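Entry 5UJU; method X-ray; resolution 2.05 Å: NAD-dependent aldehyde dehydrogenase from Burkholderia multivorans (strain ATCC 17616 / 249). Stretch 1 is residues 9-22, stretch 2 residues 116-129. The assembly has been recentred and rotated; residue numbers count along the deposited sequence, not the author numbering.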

# COMPACT_ATOMS: atom_id res chain seq x y z
N MET A 9 -26.96 0.76 8.52
CA MET A 9 -27.84 -0.29 7.99
C MET A 9 -27.27 -0.93 6.72
O MET A 9 -26.55 -0.28 5.96
CB MET A 9 -29.21 0.31 7.70
CG MET A 9 -29.15 1.52 6.77
SD MET A 9 -30.72 2.35 6.44
CE MET A 9 -30.18 3.59 5.25
N THR A 10 -27.63 -2.19 6.46
CA THR A 10 -27.12 -2.92 5.31
C THR A 10 -27.86 -2.49 4.05
O THR A 10 -29.10 -2.50 4.01
CB THR A 10 -27.25 -4.43 5.50
OG1 THR A 10 -26.57 -4.84 6.69
CG2 THR A 10 -26.65 -5.18 4.30
N HIS A 11 -27.11 -2.10 3.02
CA HIS A 11 -27.75 -1.69 1.78
C HIS A 11 -28.47 -2.87 1.14
O HIS A 11 -28.00 -4.01 1.21
CB HIS A 11 -26.74 -1.09 0.81
CG HIS A 11 -27.37 -0.30 -0.29
ND1 HIS A 11 -27.94 -0.90 -1.40
CD2 HIS A 11 -27.60 1.02 -0.41
CE1 HIS A 11 -28.46 0.04 -2.17
NE2 HIS A 11 -28.27 1.21 -1.60
N ALA A 12 -29.61 -2.59 0.50
CA ALA A 12 -30.39 -3.67 -0.11
C ALA A 12 -29.59 -4.42 -1.17
O ALA A 12 -29.71 -5.64 -1.32
CB ALA A 12 -31.69 -3.12 -0.70
N LEU A 13 -28.75 -3.70 -1.93
CA LEU A 13 -27.96 -4.37 -2.96
C LEU A 13 -26.87 -5.25 -2.36
O LEU A 13 -26.43 -6.21 -3.00
CB LEU A 13 -27.34 -3.34 -3.92
CG LEU A 13 -28.37 -2.60 -4.78
CD1 LEU A 13 -27.70 -1.58 -5.68
CD2 LEU A 13 -29.17 -3.60 -5.59
N PHE A 14 -26.40 -4.93 -1.15
CA PHE A 14 -25.48 -5.82 -0.45
C PHE A 14 -26.17 -7.14 -0.12
O PHE A 14 -25.65 -8.22 -0.42
CB PHE A 14 -24.95 -5.15 0.82
CG PHE A 14 -23.90 -5.95 1.54
CD1 PHE A 14 -22.55 -5.72 1.30
CD2 PHE A 14 -24.25 -6.94 2.45
CE1 PHE A 14 -21.58 -6.46 1.96
CE2 PHE A 14 -23.29 -7.69 3.10
CZ PHE A 14 -21.95 -7.44 2.86
N THR A 15 -27.33 -7.07 0.52
CA THR A 15 -28.08 -8.28 0.84
C THR A 15 -28.41 -9.07 -0.42
O THR A 15 -28.41 -10.31 -0.40
CB THR A 15 -29.36 -7.92 1.60
OG1 THR A 15 -29.01 -7.29 2.83
CG2 THR A 15 -30.21 -9.16 1.89
N LYS A 16 -28.71 -8.37 -1.52
CA LYS A 16 -29.09 -9.06 -2.75
C LYS A 16 -27.95 -9.93 -3.29
O LYS A 16 -28.19 -11.04 -3.78
CB LYS A 16 -29.52 -8.02 -3.80
CG LYS A 16 -29.74 -8.58 -5.20
CD LYS A 16 -30.17 -7.49 -6.18
CE LYS A 16 -30.50 -8.07 -7.55
NZ LYS A 16 -30.86 -7.03 -8.56
N HIS A 17 -26.72 -9.45 -3.19
CA HIS A 17 -25.58 -10.15 -3.78
C HIS A 17 -24.67 -10.78 -2.73
O HIS A 17 -23.53 -11.14 -3.04
CB HIS A 17 -24.79 -9.19 -4.67
CG HIS A 17 -25.59 -8.64 -5.81
ND1 HIS A 17 -26.06 -9.43 -6.84
CD2 HIS A 17 -26.03 -7.38 -6.06
CE1 HIS A 17 -26.75 -8.68 -7.68
NE2 HIS A 17 -26.74 -7.43 -7.24
N GLU A 18 -25.17 -10.96 -1.51
CA GLU A 18 -24.33 -11.41 -0.41
C GLU A 18 -23.80 -12.82 -0.64
O GLU A 18 -22.65 -13.12 -0.29
CB GLU A 18 -25.11 -11.33 0.90
CG GLU A 18 -24.21 -11.53 2.11
CD GLU A 18 -24.92 -11.23 3.42
OE1 GLU A 18 -26.16 -11.09 3.41
OE2 GLU A 18 -24.22 -11.11 4.45
N ASP A 19 -24.62 -13.70 -1.22
CA ASP A 19 -24.17 -15.07 -1.47
C ASP A 19 -23.00 -15.09 -2.45
O ASP A 19 -22.03 -15.82 -2.23
CB ASP A 19 -25.33 -15.92 -1.99
CG ASP A 19 -26.29 -16.33 -0.89
OD1 ASP A 19 -25.96 -16.09 0.30
OD2 ASP A 19 -27.36 -16.89 -1.21
N THR A 20 -23.08 -14.30 -3.53
CA THR A 20 -21.94 -14.21 -4.45
C THR A 20 -20.71 -13.66 -3.74
O THR A 20 -19.59 -14.16 -3.94
CB THR A 20 -22.30 -13.33 -5.64
OG1 THR A 20 -23.40 -13.89 -6.35
CG2 THR A 20 -21.11 -13.22 -6.59
N LEU A 21 -20.90 -12.65 -2.88
CA LEU A 21 -19.80 -12.03 -2.15
C LEU A 21 -19.11 -13.03 -1.23
O LEU A 21 -17.88 -13.13 -1.20
CB LEU A 21 -20.32 -10.85 -1.34
CG LEU A 21 -19.29 -10.09 -0.51
CD1 LEU A 21 -18.23 -9.50 -1.44
CD2 LEU A 21 -19.99 -8.99 0.26
N LYS A 22 -19.91 -13.78 -0.46
CA LYS A 22 -19.34 -14.77 0.45
C LYS A 22 -18.54 -15.83 -0.30
O LYS A 22 -17.47 -16.25 0.15
CB LYS A 22 -20.46 -15.41 1.28
N PRO A 116 -19.70 1.14 3.59
CA PRO A 116 -19.23 -0.04 2.82
C PRO A 116 -20.33 -0.90 2.21
O PRO A 116 -20.15 -1.40 1.10
CB PRO A 116 -18.42 -0.82 3.86
CG PRO A 116 -17.93 0.22 4.82
CD PRO A 116 -19.06 1.24 4.91
N SER A 117 -21.46 -1.11 2.90
CA SER A 117 -22.45 -2.02 2.32
C SER A 117 -23.03 -1.44 1.04
O SER A 117 -23.36 -2.19 0.11
CB SER A 117 -23.56 -2.35 3.32
OG SER A 117 -24.43 -1.24 3.51
N ALA A 118 -23.13 -0.12 0.94
CA ALA A 118 -23.54 0.50 -0.31
C ALA A 118 -22.46 0.40 -1.38
O ALA A 118 -22.75 0.13 -2.55
CB ALA A 118 -23.88 1.97 -0.07
N TRP A 119 -21.20 0.65 -1.01
CA TRP A 119 -20.13 0.59 -2.01
C TRP A 119 -20.04 -0.80 -2.62
O TRP A 119 -19.96 -0.95 -3.84
CB TRP A 119 -18.79 0.99 -1.41
CG TRP A 119 -18.81 2.23 -0.60
CD1 TRP A 119 -19.68 3.29 -0.73
CD2 TRP A 119 -17.95 2.54 0.49
NE1 TRP A 119 -19.39 4.25 0.22
CE2 TRP A 119 -18.34 3.81 0.98
CE3 TRP A 119 -16.87 1.88 1.09
CZ2 TRP A 119 -17.69 4.41 2.06
CZ3 TRP A 119 -16.23 2.48 2.17
CH2 TRP A 119 -16.64 3.74 2.63
N ILE A 120 -20.09 -1.83 -1.77
CA ILE A 120 -20.00 -3.21 -2.24
C ILE A 120 -21.27 -3.60 -2.99
O ILE A 120 -21.22 -4.17 -4.08
CB ILE A 120 -19.72 -4.16 -1.06
CG1 ILE A 120 -18.45 -3.76 -0.28
CG2 ILE A 120 -19.65 -5.62 -1.53
CD1 ILE A 120 -17.17 -3.82 -1.06
N GLY A 121 -22.43 -3.28 -2.41
CA GLY A 121 -23.68 -3.67 -3.05
C GLY A 121 -23.84 -3.05 -4.42
O GLY A 121 -24.17 -3.73 -5.40
N VAL A 122 -23.59 -1.74 -4.52
CA VAL A 122 -23.69 -1.07 -5.82
C VAL A 122 -22.68 -1.68 -6.80
O VAL A 122 -23.00 -1.92 -7.97
CB VAL A 122 -23.49 0.45 -5.65
CG1 VAL A 122 -23.14 1.12 -6.98
CG2 VAL A 122 -24.75 1.09 -5.03
N SER A 123 -21.46 -1.94 -6.34
CA SER A 123 -20.46 -2.56 -7.22
C SER A 123 -20.94 -3.91 -7.73
O SER A 123 -20.81 -4.21 -8.93
CB SER A 123 -19.12 -2.69 -6.50
OG SER A 123 -18.54 -1.41 -6.32
N LEU A 124 -21.50 -4.74 -6.85
CA LEU A 124 -21.91 -6.08 -7.28
C LEU A 124 -23.09 -6.01 -8.23
O LEU A 124 -23.20 -6.84 -9.15
CB LEU A 124 -22.25 -6.94 -6.07
CG LEU A 124 -21.09 -7.14 -5.10
CD1 LEU A 124 -21.52 -7.83 -3.79
CD2 LEU A 124 -19.95 -7.89 -5.77
N GLU A 125 -23.98 -5.04 -8.03
CA GLU A 125 -25.10 -4.87 -8.94
C GLU A 125 -24.64 -4.40 -10.31
O GLU A 125 -25.14 -4.86 -11.34
CB GLU A 125 -26.12 -3.91 -8.34
CG GLU A 125 -27.27 -3.54 -9.27
CD GLU A 125 -28.21 -4.69 -9.61
OE1 GLU A 125 -28.24 -5.71 -8.87
OE2 GLU A 125 -28.93 -4.58 -10.63
N ILE A 126 -23.68 -3.46 -10.34
CA ILE A 126 -23.11 -3.04 -11.62
C ILE A 126 -22.55 -4.25 -12.36
O ILE A 126 -22.80 -4.44 -13.55
CB ILE A 126 -22.04 -1.96 -11.41
CG1 ILE A 126 -22.66 -0.66 -10.83
CG2 ILE A 126 -21.26 -1.72 -12.72
CD1 ILE A 126 -21.63 0.35 -10.36
N LEU A 127 -21.79 -5.10 -11.65
CA LEU A 127 -21.20 -6.29 -12.28
C LEU A 127 -22.26 -7.23 -12.84
O LEU A 127 -22.08 -7.80 -13.92
CB LEU A 127 -20.30 -7.02 -11.27
CG LEU A 127 -19.03 -6.23 -10.92
CD1 LEU A 127 -18.13 -6.97 -9.95
CD2 LEU A 127 -18.30 -5.92 -12.19
N ALA A 128 -23.37 -7.41 -12.11
CA ALA A 128 -24.45 -8.24 -12.62
C ALA A 128 -24.98 -7.69 -13.94
O ALA A 128 -25.21 -8.45 -14.88
CB ALA A 128 -25.58 -8.32 -11.58
N ARG A 129 -25.14 -6.37 -14.03
CA ARG A 129 -25.66 -5.77 -15.25
C ARG A 129 -24.62 -5.80 -16.36
O ARG A 129 -24.96 -5.94 -17.54
CB ARG A 129 -26.13 -4.35 -14.98
CG ARG A 129 -27.21 -4.27 -13.89
CD ARG A 129 -28.01 -2.98 -13.95
NE ARG A 129 -28.93 -2.87 -12.81
CZ ARG A 129 -29.72 -1.83 -12.59
NH1 ARG A 129 -29.73 -0.80 -13.44
NH2 ARG A 129 -30.51 -1.83 -11.53

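Residues 116-129 form one long helical segment, against which the chain at 9-22 lays a short helix, 12-16, followed by the start of a second at 18. The axes of helix 12-16 and helix 116-129 cross at 58° and approach to 7.2 Å, close for two helices. The tightest point is Phe14 against Gly121, whose CA atoms lie only 3.8 Å apart; Phe14 N is 3.5 Å from Gly121 CA. Glycine suits this position because it has no side chain: an ideally placed CB on Gly121 would point toward the other stretch and sit 2.5 Å from Phe14 N and 2.8 Å from Leu13 C, a clash with both. From this point the backbones diverge, to 5.2 Å between the CA atoms of His11 and Ala118 and 6.5 Å between those of His17 and Leu124.

Just before the short helix, Ser117 OG accepts a hydrogen bond from His11 N at 2.9 Å. A small hydroxyl side chain can reach a backbone amide here without holding the two chains apart. His11 itself is the N-cap: His11 ND1 accepts from Leu13 N at 3.0 Å, satisfying an amide in the first turn, while its ring atom CD2 lies 3.9 Å from Ala118 CB.

Apolar side chains pack along the contact. Leu13 sends CD1 to 4.0 Å from Val122 CG2 and 3.9 Å from Glu125 CB, so its apolar end meets a methyl group and the aliphatic part of the glutamate. Phe14, buried, presents the edge of its ring to Ile120, with Phe14 CD1 4.0 Å from Ile120 CB; a flat apolar ring suits this enclosed site. In the next helix, Leu21, also buried, continues this packing: Leu21 CD2 lies 3.8 Å from Ile120 CG2, and Leu21 CB 4.1 Å from Leu124 CD1, leucine meeting apolar partners at both.

His17, between the short helix 12-16 and the helix that starts at residue 18, combines both kinds of contact. His17 CB lies 3.6 Å from Leu124 CD1, and Leu124 C sits over one face of the imidazole. Near the ring plane, His17 NE2 donates to Glu125 OE1 at 2.8 Å, with an angle of 159° at the hydrogen. The long, extended side chain of Lys16 lets its amine reach the carboxylate, with Lys16 NZ 3.0 Å from Glu125 OE1 in a salt bridge. The other carboxylate oxygen is engaged within its own helix, where Arg129 NE bonds to Glu125 OE2 at 2.8 Å. Glutamate is long enough to bring its carboxylate nearer the other stretch although its CA-to-CB bond points sideways. Lys16 and Arg129 offset the charge of this buried residue, and His17 adds a hydrogen bond.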